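Local structure of phytase (2GFI) at residues E62-F67 with I142-K147; G149-T154 with N324-S329; Y174-R177 with D183-N186. The protein probably hydrolyses phytate (myo-inositol hexakisphosphate) as a 3-phytase of the histidine acid phosphatase family. One frame throughout, in Å; residues are numbered along the deposited sequence.

How the interactions relate
The three contacts lie on the same side of the chain's centre, all within the histidine phosphatase domain. The centres of interactions 1 and 2 are about 7 Å apart. Interaction 3 is about 14 Å from interaction 1 and 13 Å from interaction 2. Interactions 1 and 2 share a sheet, in which strands 59-69 and 326-331 run parallel as neighbours. Along the chain interaction 1 closes before the other two open, and interaction 3 is nested inside the loop closed by interaction 2. Phe-175 of helix 166-180 touches Leu-66, Phe-144 and Leu-328. Helices 133-148 and 166-180 thus pack together over the sheet whose strand 59-69 leads to His-70, the predicted nucleophile.

Interaction 1: residues E62-F67 with I142-K147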
loop_
_atom_site.group_PDB
_atom_site.type_symbol
_atom_site.label_atom_id
_atom_site.label_comp_id
_atom_site.label_asym_id
_atom_site.label_seq_id
_atom_site.Cartn_x
_atom_site.Cartn_y
_atom_site.Cartn_z
ATOM N N GLU A 62 0.102 -28.912 17.825
ATOM C CA GLU A 62 0.789 -29.961 18.572
ATOM C C GLU A 62 2.286 -29.755 18.608
ATOM O O GLU A 62 2.909 -30.019 19.625
ATOM C CB GLU A 62 0.481 -31.327 17.985
ATOM C CG GLU A 62 -0.940 -31.784 18.230
ATOM C CD GLU A 62 -1.182 -33.110 17.558
ATOM O OE1 GLU A 62 -1.022 -33.180 16.340
ATOM O OE2 GLU A 62 -1.501 -34.093 18.254
ATOM N N GLN A 63 2.856 -29.263 17.506
ATOM C CA GLN A 63 4.299 -29.093 17.390
ATOM C C GLN A 63 4.651 -28.095 16.277
ATOM O O GLN A 63 3.908 -27.938 15.310
ATOM C CB GLN A 63 4.939 -30.452 17.117
ATOM C CG GLN A 63 6.465 -30.508 17.194
ATOM C CD GLN A 63 6.980 -31.852 16.783
ATOM O OE1 GLN A 63 6.402 -32.890 17.168
ATOM N NE2 GLN A 63 8.026 -31.866 15.977
ATOM N N VAL A 64 5.785 -27.424 16.418
ATOM C CA VAL A 64 6.326 -26.626 15.337
ATOM C C VAL A 64 7.829 -26.817 15.283
ATOM O O VAL A 64 8.480 -26.878 16.315
ATOM C CB VAL A 64 5.940 -25.116 15.483
ATOM C CG1 VAL A 64 6.556 -24.505 16.776
ATOM C CG2 VAL A 64 6.255 -24.327 14.204
ATOM N N GLN A 65 8.356 -26.940 14.066
ATOM C CA GLN A 65 9.783 -26.936 13.811
ATOM C C GLN A 65 10.078 -25.759 12.902
ATOM O O GLN A 65 9.395 -25.527 11.916
ATOM C CB GLN A 65 10.237 -28.246 13.179
ATOM C CG GLN A 65 9.581 -29.504 13.807
ATOM C CD GLN A 65 9.950 -30.775 13.107
ATOM O OE1 GLN A 65 10.624 -30.738 12.101
ATOM N NE2 GLN A 65 9.513 -31.919 13.644
ATOM N N LEU A 66 11.062 -24.980 13.311
ATOM C CA LEU A 66 11.606 -23.902 12.571
ATOM C C LEU A 66 13.032 -24.268 12.124
ATOM O O LEU A 66 13.885 -24.678 12.927
ATOM C CB LEU A 66 11.633 -22.652 13.439
ATOM C CG LEU A 66 12.421 -21.495 12.811
ATOM C CD1 LEU A 66 11.778 -21.021 11.471
ATOM C CD2 LEU A 66 12.566 -20.337 13.808
ATOM N N PHE A 67 13.266 -24.119 10.830
ATOM C CA PHE A 67 14.577 -24.194 10.274
ATOM C C PHE A 67 14.848 -22.870 9.627
ATOM O O PHE A 67 14.269 -22.523 8.608
ATOM C CB PHE A 67 14.689 -25.355 9.287
ATOM C CG PHE A 67 14.423 -26.687 9.928
ATOM C CD1 PHE A 67 15.460 -27.402 10.525
ATOM C CD2 PHE A 67 13.114 -27.213 9.973
ATOM C CE1 PHE A 67 15.214 -28.650 11.126
ATOM C CE2 PHE A 67 12.843 -28.452 10.587
ATOM C CZ PHE A 67 13.905 -29.173 11.167
ATOM N N ILE A 142 9.507 -12.778 17.934
ATOM C CA ILE A 142 8.288 -12.236 18.516
ATOM C C ILE A 142 7.047 -12.827 17.864
ATOM O O ILE A 142 6.136 -13.258 18.536
ATOM C CB ILE A 142 8.253 -10.693 18.359
ATOM C CG1 ILE A 142 9.397 -10.003 19.123
ATOM C CG2 ILE A 142 6.870 -10.133 18.714
ATOM C CD1 ILE A 142 9.438 -8.429 18.915
ATOM N N ALA A 143 7.026 -12.814 16.537
ATOM C CA ALA A 143 5.902 -13.244 15.738
ATOM C C ALA A 143 5.679 -14.712 15.976
ATOM O O ALA A 143 4.548 -15.205 15.997
ATOM C CB ALA A 143 6.190 -12.989 14.235
ATOM N N PHE A 144 6.792 -15.418 16.087
ATOM C CA PHE A 144 6.762 -16.837 16.251
ATOM C C PHE A 144 6.178 -17.157 17.629
ATOM O O PHE A 144 5.364 -18.045 17.747
ATOM C CB PHE A 144 8.172 -17.403 16.083
ATOM C CG PHE A 144 8.216 -18.904 15.908
ATOM C CD1 PHE A 144 8.276 -19.474 14.624
ATOM C CD2 PHE A 144 8.248 -19.765 17.029
ATOM C CE1 PHE A 144 8.367 -20.861 14.453
ATOM C CE2 PHE A 144 8.355 -21.137 16.857
ATOM C CZ PHE A 144 8.409 -21.678 15.573
ATOM N N ARG A 145 6.590 -16.441 18.672
ATOM C CA ARG A 145 5.975 -16.627 19.970
ATOM C C ARG A 145 4.496 -16.335 19.889
ATOM O O ARG A 145 3.700 -17.103 20.406
ATOM C CB ARG A 145 6.608 -15.770 21.064
ATOM C CG ARG A 145 5.805 -15.823 22.383
ATOM C CD ARG A 145 5.732 -17.192 23.120
ATOM N NE ARG A 145 6.871 -17.135 23.958
ATOM C CZ ARG A 145 6.925 -16.985 25.253
ATOM N NH1 ARG A 145 5.873 -17.049 26.055
ATOM N NH2 ARG A 145 8.122 -16.824 25.734
ATOM N N THR A 146 4.129 -15.224 19.250
ATOM C CA THR A 146 2.710 -14.868 19.111
ATOM C C THR A 146 1.893 -15.995 18.481
ATOM O O THR A 146 0.843 -16.297 18.966
ATOM C CB THR A 146 2.508 -13.571 18.310
ATOM O OG1 THR A 146 3.031 -12.476 19.042
ATOM C CG2 THR A 146 1.035 -13.226 18.263
ATOM N N LYS A 147 2.401 -16.623 17.422
ATOM C CA LYS A 147 1.715 -17.713 16.751
ATOM C C LYS A 147 1.730 -19.052 17.489
ATOM O O LYS A 147 0.696 -19.747 17.574
ATOM C CB LYS A 147 2.286 -17.920 15.339
ATOM C CG LYS A 147 1.362 -18.811 14.509
ATOM C CD LYS A 147 1.720 -18.905 13.037
ATOM C CE LYS A 147 0.797 -19.900 12.315
ATOM N NZ LYS A 147 1.215 -20.110 10.879
#
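Val-64 and Leu-66 on the strand meet the ring of Phe-144 on the helix. The contact is apolar. Val-64 and Phe-144 approach from opposite directions, and CZ, the far end of the ring, abuts both methyls of Val-64. Val-64 CG1 is 3.6 Å from Phe-144 CZ, and Val-64 CG2 is 3.7 Å from the same atom. CG1 leans toward the CE2 side of the ring and CG2 toward the CE1 side. Leu-66 adds its CB, 3.9 Å from Phe-144 CE1. Both residues meet the ring obliquely. With chi1 at -166°, Phe-144 CG points away from the backbone N and the ring reaches from the helix to the strand.

Polar bonds lie beside the apolar contact. Lys-147 NZ forms a salt bridge with Glu-378. Inside the helix, Lys-147 N bonds to Ala-143 O. Where strand 59-69 runs antiparallel to strand 374-382, Glu-62 and Gln-63 share one partner, Lys-379, in a classic beta bulge.

The contact seats helix 133-148 on the central sheet. Strand 59-69 leads to His-70, the predicted nucleophile, whose side chain is about 11 Å from that of Leu-66. Strand 374-382 flanks the contact through Ile-376, and Phe-179 of helix 166-180 also packs on Phe-144.

Interaction 2: residues G149-T154 with N324-S329; sequences GELFDT and NKIWLS
The Phe-152 ring stands beside Ile-326, whose CD1 reaches it obliquely. The closer touch is at the root of the ring, where Ile-326 CD1 lies 3.4 Å from Phe-152 CB. Phe-179 meets the Phe-152 ring edge-to-face.

Ile-326 carries most of the contact from the strand side. Its CG1 is anti to the carbonyl carbon (chi1 -61°), and the arm CG1-CD1 reaches to the loop. Ile-326 CG1 is 3.9 Å from Leu-151 CB, while CD1 goes on to Phe-152. Lys-325 joins with the base of its chain: Lys-325 CB is 4.1 Å from Leu-151 CB. The chain then bends at chi2, and its NZ leads away to a hydrogen bond with Asn-322 O.

Residues 149-151 form a short 3-10 turn after helix 133-148, tied by Phe-152 N to Gly-149 O at 2.9 Å. The loop then runs on to strand 158-163. In the mixed sheet of this alpha/beta domain, strand 326-331 lies between strands 59-69 and 158-163, parallel to both. The loop therefore packs against the start of the strand that its own next strand will pair with.

One water bridges the backbones. It donates to Leu-151 O at 2.6 Å and accepts from Lys-325 N at 2.8 Å. Leu-61 of strand 59-69 packs on Leu-151, while on the helical side Met-180 touches Phe-152 and Phe-144 touches Ile-326.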
loop_
_atom_site.group_PDB
_atom_site.type_symbol
_atom_site.label_atom_id
_atom_site.label_comp_id
_atom_site.label_asym_id
_atom_site.label_seq_id
_atom_site.Cartn_x
_atom_site.Cartn_y
_atom_site.Cartn_z
ATOM N N GLY A 149 3.351 -19.861 20.642
ATOM C CA GLY A 149 3.661 -19.844 22.060
ATOM C C GLY A 149 2.729 -20.635 22.981
ATOM O O GLY A 149 3.121 -20.946 24.099
ATOM N N GLU A 150 1.510 -20.953 22.541
ATOM C CA GLU A 150 0.633 -21.820 23.336
ATOM C C GLU A 150 1.309 -23.179 23.534
ATOM O O GLU A 150 0.984 -23.906 24.477
ATOM C CB GLU A 150 -0.720 -22.037 22.654
ATOM C CG GLU A 150 -0.659 -22.967 21.447
ATOM C CD GLU A 150 -1.890 -22.836 20.573
ATOM O OE1 GLU A 150 -2.162 -21.726 20.063
ATOM O OE2 GLU A 150 -2.608 -23.843 20.423
ATOM N N LEU A 151 2.237 -23.511 22.630
ATOM C CA LEU A 151 2.978 -24.770 22.655
ATOM C C LEU A 151 4.157 -24.687 23.620
ATOM O O LEU A 151 4.811 -25.687 23.882
ATOM C CB LEU A 151 3.531 -25.096 21.268
ATOM C CG LEU A 151 2.640 -25.700 20.185
ATOM C CD1 LEU A 151 3.510 -26.094 18.989
ATOM C CD2 LEU A 151 1.833 -26.879 20.692
ATOM N N PHE A 152 4.449 -23.497 24.116
ATOM C CA PHE A 152 5.598 -23.320 24.972
ATOM C C PHE A 152 5.130 -23.369 26.420
ATOM O O PHE A 152 4.202 -22.645 26.807
ATOM C CB PHE A 152 6.288 -21.991 24.679
ATOM C CG PHE A 152 7.527 -21.718 25.542
ATOM C CD1 PHE A 152 8.640 -22.555 25.496
ATOM C CD2 PHE A 152 7.590 -20.584 26.340
ATOM C CE1 PHE A 152 9.762 -22.283 26.266
ATOM C CE2 PHE A 152 8.715 -20.302 27.099
ATOM C CZ PHE A 152 9.795 -21.145 27.071
ATOM N N ASP A 153 5.776 -24.235 27.193
ATOM C CA ASP A 153 5.580 -24.322 28.630
ATOM C C ASP A 153 6.633 -23.466 29.304
ATOM O O ASP A 153 7.832 -23.741 29.171
ATOM C CB ASP A 153 5.748 -25.779 29.089
ATOM C CG ASP A 153 5.176 -26.025 30.500
ATOM O OD1 ASP A 153 5.285 -25.132 31.376
ATOM O OD2 ASP A 153 4.586 -27.092 30.807
ATOM N N THR A 154 6.206 -22.439 30.032
ATOM C CA THR A 154 7.176 -21.530 30.643
ATOM C C THR A 154 7.938 -22.086 31.862
ATOM O O THR A 154 8.840 -21.414 32.394
ATOM C CB THR A 154 6.539 -20.177 30.960
ATOM O OG1 THR A 154 5.327 -20.362 31.706
ATOM C CG2 THR A 154 6.082 -19.479 29.671
ATOM N N ASN A 324 8.976 -31.058 24.950
ATOM C CA ASN A 324 9.291 -29.929 24.104
ATOM C C ASN A 324 8.609 -30.042 22.752
ATOM O O ASN A 324 8.696 -31.066 22.045
ATOM C CB ASN A 324 10.792 -29.689 23.976
ATOM C CG ASN A 324 11.107 -28.473 23.109
ATOM O OD1 ASN A 324 11.588 -28.618 21.973
ATOM N ND2 ASN A 324 10.837 -27.282 23.633
ATOM N N LYS A 325 7.886 -28.983 22.431
ATOM C CA LYS A 325 7.051 -28.971 21.241
ATOM C C LYS A 325 7.538 -27.950 20.201
ATOM O O LYS A 325 6.998 -27.888 19.116
ATOM C CB LYS A 325 5.602 -28.654 21.636
ATOM C CG LYS A 325 5.074 -29.408 22.855
ATOM C CD LYS A 325 5.006 -30.902 22.556
ATOM C CE LYS A 325 4.203 -31.645 23.613
ATOM N NZ LYS A 325 4.203 -33.101 23.287
ATOM N N ILE A 326 8.530 -27.142 20.553
ATOM C CA ILE A 326 9.004 -26.064 19.693
ATOM C C ILE A 326 10.455 -26.301 19.365
ATOM O O ILE A 326 11.327 -26.231 20.244
ATOM C CB ILE A 326 8.801 -24.690 20.367
ATOM C CG1 ILE A 326 7.327 -24.441 20.626
ATOM C CG2 ILE A 326 9.332 -23.572 19.515
ATOM C CD1 ILE A 326 7.087 -23.284 21.604
ATOM N N TRP A 327 10.702 -26.609 18.093
ATOM C CA TRP A 327 12.021 -26.907 17.585
ATOM C C TRP A 327 12.510 -25.707 16.785
ATOM O O TRP A 327 11.839 -25.282 15.845
ATOM C CB TRP A 327 11.970 -28.196 16.756
ATOM C CG TRP A 327 11.423 -29.273 17.634
ATOM C CD1 TRP A 327 10.163 -29.795 17.616
ATOM C CD2 TRP A 327 12.099 -29.885 18.743
ATOM N NE1 TRP A 327 10.021 -30.709 18.632
ATOM C CE2 TRP A 327 11.193 -30.788 19.338
ATOM C CE3 TRP A 327 13.389 -29.776 19.282
ATOM C CZ2 TRP A 327 11.540 -31.591 20.458
ATOM C CZ3 TRP A 327 13.729 -30.567 20.393
ATOM C CH2 TRP A 327 12.807 -31.459 20.960
ATOM N N LEU A 328 13.650 -25.156 17.211
ATOM C CA LEU A 328 14.240 -23.965 16.645
ATOM C C LEU A 328 15.668 -24.273 16.207
ATOM O O LEU A 328 16.572 -24.428 17.040
ATOM C CB LEU A 328 14.239 -22.832 17.674
ATOM C CG LEU A 328 12.910 -22.541 18.372
ATOM C CD1 LEU A 328 13.110 -21.532 19.486
ATOM C CD2 LEU A 328 11.855 -22.031 17.360
ATOM N N SER A 329 15.856 -24.335 14.886
ATOM C CA SER A 329 17.134 -24.691 14.277
ATOM C C SER A 329 17.530 -23.593 13.311
ATOM O O SER A 329 16.726 -23.149 12.491
ATOM C CB SER A 329 17.037 -26.005 13.485
ATOM O OG SER A 329 16.646 -27.054 14.328
HETATM O O HOH W 1 7.271 -26.639 23.858
#

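Interaction 3: residues Y174-R177 with D183-N186; sequences YFAR and DFSN
Arg-177 and Phe-184 are the closest pair of backbone positions, their CA atoms 5.8 Å apart. Residues 174-177 are helical, near the end of helix 166-180. Residues 183-186 belong to the loop that turns back from that helix toward strand 189-194. Phe-184 has a polyproline-like backbone, and its side chain points at the helix.

The Arg-177 side chain passes obliquely over the Phe-184 ring. Arg-177 CG sits over the middle of one face, 3.6 Å from the ring centroid and 7° off the normal, a CH-pi contact. The extended chain from CG to NE carries the guanidinium along that side to the ring's rim, where Phe-184 CE2 lies over the centre of its plane. Arg-177 CZ is 3.4 Å from Phe-184 CE2. The two planes are 34° apart, so this is a tilted overlap and not a parallel stack. Ala-176 CB touches the ring from another side, 3.9 Å from Phe-184 CE1. Val-189 packs on both Ala-176 and Phe-184.

With an alanine here, in place of Phe-184, the ring against Arg-177 CG would be lost, and the guanidinium is likely to turn more freely.

This contact lies at a subunit interface: Tyr-174 OH bonds to Asp-182 N of the second subunit, and Arg-177 of that subunit packs on Phe-184. The loop is held to the helix by dispersion and CH-pi contact, with the aliphatic CG over the ring and the charged end tilted past its CE2 rim.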
loop_
_atom_site.group_PDB
_atom_site.type_symbol
_atom_site.label_atom_id
_atom_site.label_comp_id
_atom_site.label_asym_id
_atom_site.label_seq_id
_atom_site.Cartn_x
_atom_site.Cartn_y
_atom_site.Cartn_z
ATOM N N TYR A 174 18.981 -13.635 18.572
ATOM C CA TYR A 174 18.016 -12.571 18.389
ATOM C C TYR A 174 16.609 -13.138 18.290
ATOM O O TYR A 174 15.700 -12.584 18.856
ATOM C CB TYR A 174 18.355 -11.711 17.177
ATOM C CG TYR A 174 19.269 -10.593 17.563
ATOM C CD1 TYR A 174 20.642 -10.769 17.568
ATOM C CD2 TYR A 174 18.760 -9.359 17.941
ATOM C CE1 TYR A 174 21.509 -9.721 17.914
ATOM C CE2 TYR A 174 19.598 -8.303 18.266
ATOM C CZ TYR A 174 20.983 -8.502 18.266
ATOM O OH TYR A 174 21.830 -7.472 18.627
ATOM N N PHE A 175 16.456 -14.255 17.584
ATOM C CA PHE A 175 15.209 -14.919 17.499
ATOM C C PHE A 175 14.713 -15.311 18.889
ATOM O O PHE A 175 13.575 -14.989 19.234
ATOM C CB PHE A 175 15.341 -16.177 16.642
ATOM C CG PHE A 175 14.050 -16.936 16.514
ATOM C CD1 PHE A 175 13.233 -16.750 15.407
ATOM C CD2 PHE A 175 13.626 -17.801 17.535
ATOM C CE1 PHE A 175 12.026 -17.429 15.304
ATOM C CE2 PHE A 175 12.406 -18.484 17.435
ATOM C CZ PHE A 175 11.612 -18.298 16.327
ATOM N N ALA A 176 15.563 -15.978 19.676
ATOM C CA ALA A 176 15.209 -16.458 21.000
ATOM C C ALA A 176 14.830 -15.291 21.879
ATOM O O ALA A 176 13.867 -15.378 22.662
ATOM C CB ALA A 176 16.338 -17.278 21.614
ATOM N N ARG A 177 15.541 -14.169 21.712
ATOM C CA ARG A 177 15.220 -12.975 22.461
ATOM C C ARG A 177 13.881 -12.394 22.038
ATOM O O ARG A 177 13.103 -11.924 22.878
ATOM C CB ARG A 177 16.307 -11.936 22.323
ATOM C CG ARG A 177 17.566 -12.292 23.081
ATOM C CD ARG A 177 18.713 -11.340 22.786
ATOM N NE ARG A 177 19.938 -11.785 23.426
ATOM C CZ ARG A 177 20.278 -11.460 24.663
ATOM N NH1 ARG A 177 19.456 -10.722 25.401
ATOM N NH2 ARG A 177 21.425 -11.907 25.174
ATOM N N ASP A 183 11.429 -12.538 29.404
ATOM C CA ASP A 183 11.731 -13.801 30.081
ATOM C C ASP A 183 13.045 -14.410 29.627
ATOM O O ASP A 183 13.439 -15.456 30.132
ATOM C CB ASP A 183 10.646 -14.850 29.825
ATOM C CG ASP A 183 9.322 -14.472 30.425
ATOM O OD1 ASP A 183 9.310 -13.903 31.543
ATOM O OD2 ASP A 183 8.239 -14.709 29.848
ATOM N N PHE A 184 13.698 -13.775 28.661
ATOM C CA PHE A 184 14.922 -14.312 28.095
ATOM C C PHE A 184 16.048 -14.214 29.115
ATOM O O PHE A 184 16.224 -13.183 29.739
ATOM C CB PHE A 184 15.313 -13.593 26.787
ATOM C CG PHE A 184 16.595 -14.091 26.225
ATOM C CD1 PHE A 184 16.595 -15.086 25.262
ATOM C CD2 PHE A 184 17.830 -13.652 26.757
ATOM C CE1 PHE A 184 17.801 -15.594 24.768
ATOM C CE2 PHE A 184 19.013 -14.162 26.281
ATOM C CZ PHE A 184 19.009 -15.134 25.276
ATOM N N SER A 185 16.774 -15.313 29.296
ATOM C CA SER A 185 17.945 -15.387 30.182
ATOM C C SER A 185 18.671 -16.686 29.853
ATOM O O SER A 185 18.149 -17.527 29.112
ATOM C CB SER A 185 17.537 -15.378 31.673
ATOM O OG SER A 185 17.092 -16.663 32.112
ATOM N N ASN A 186 19.863 -16.855 30.419
ATOM C CA ASN A 186 20.620 -18.094 30.204
ATOM C C ASN A 186 19.981 -19.261 30.909
ATOM O O ASN A 186 20.313 -20.408 30.623
ATOM C CB ASN A 186 22.132 -17.960 30.534
ATOM C CG ASN A 186 22.393 -17.450 31.932
ATOM O OD1 ASN A 186 21.579 -17.631 32.847
ATOM N ND2 ASN A 186 23.545 -16.798 32.112
#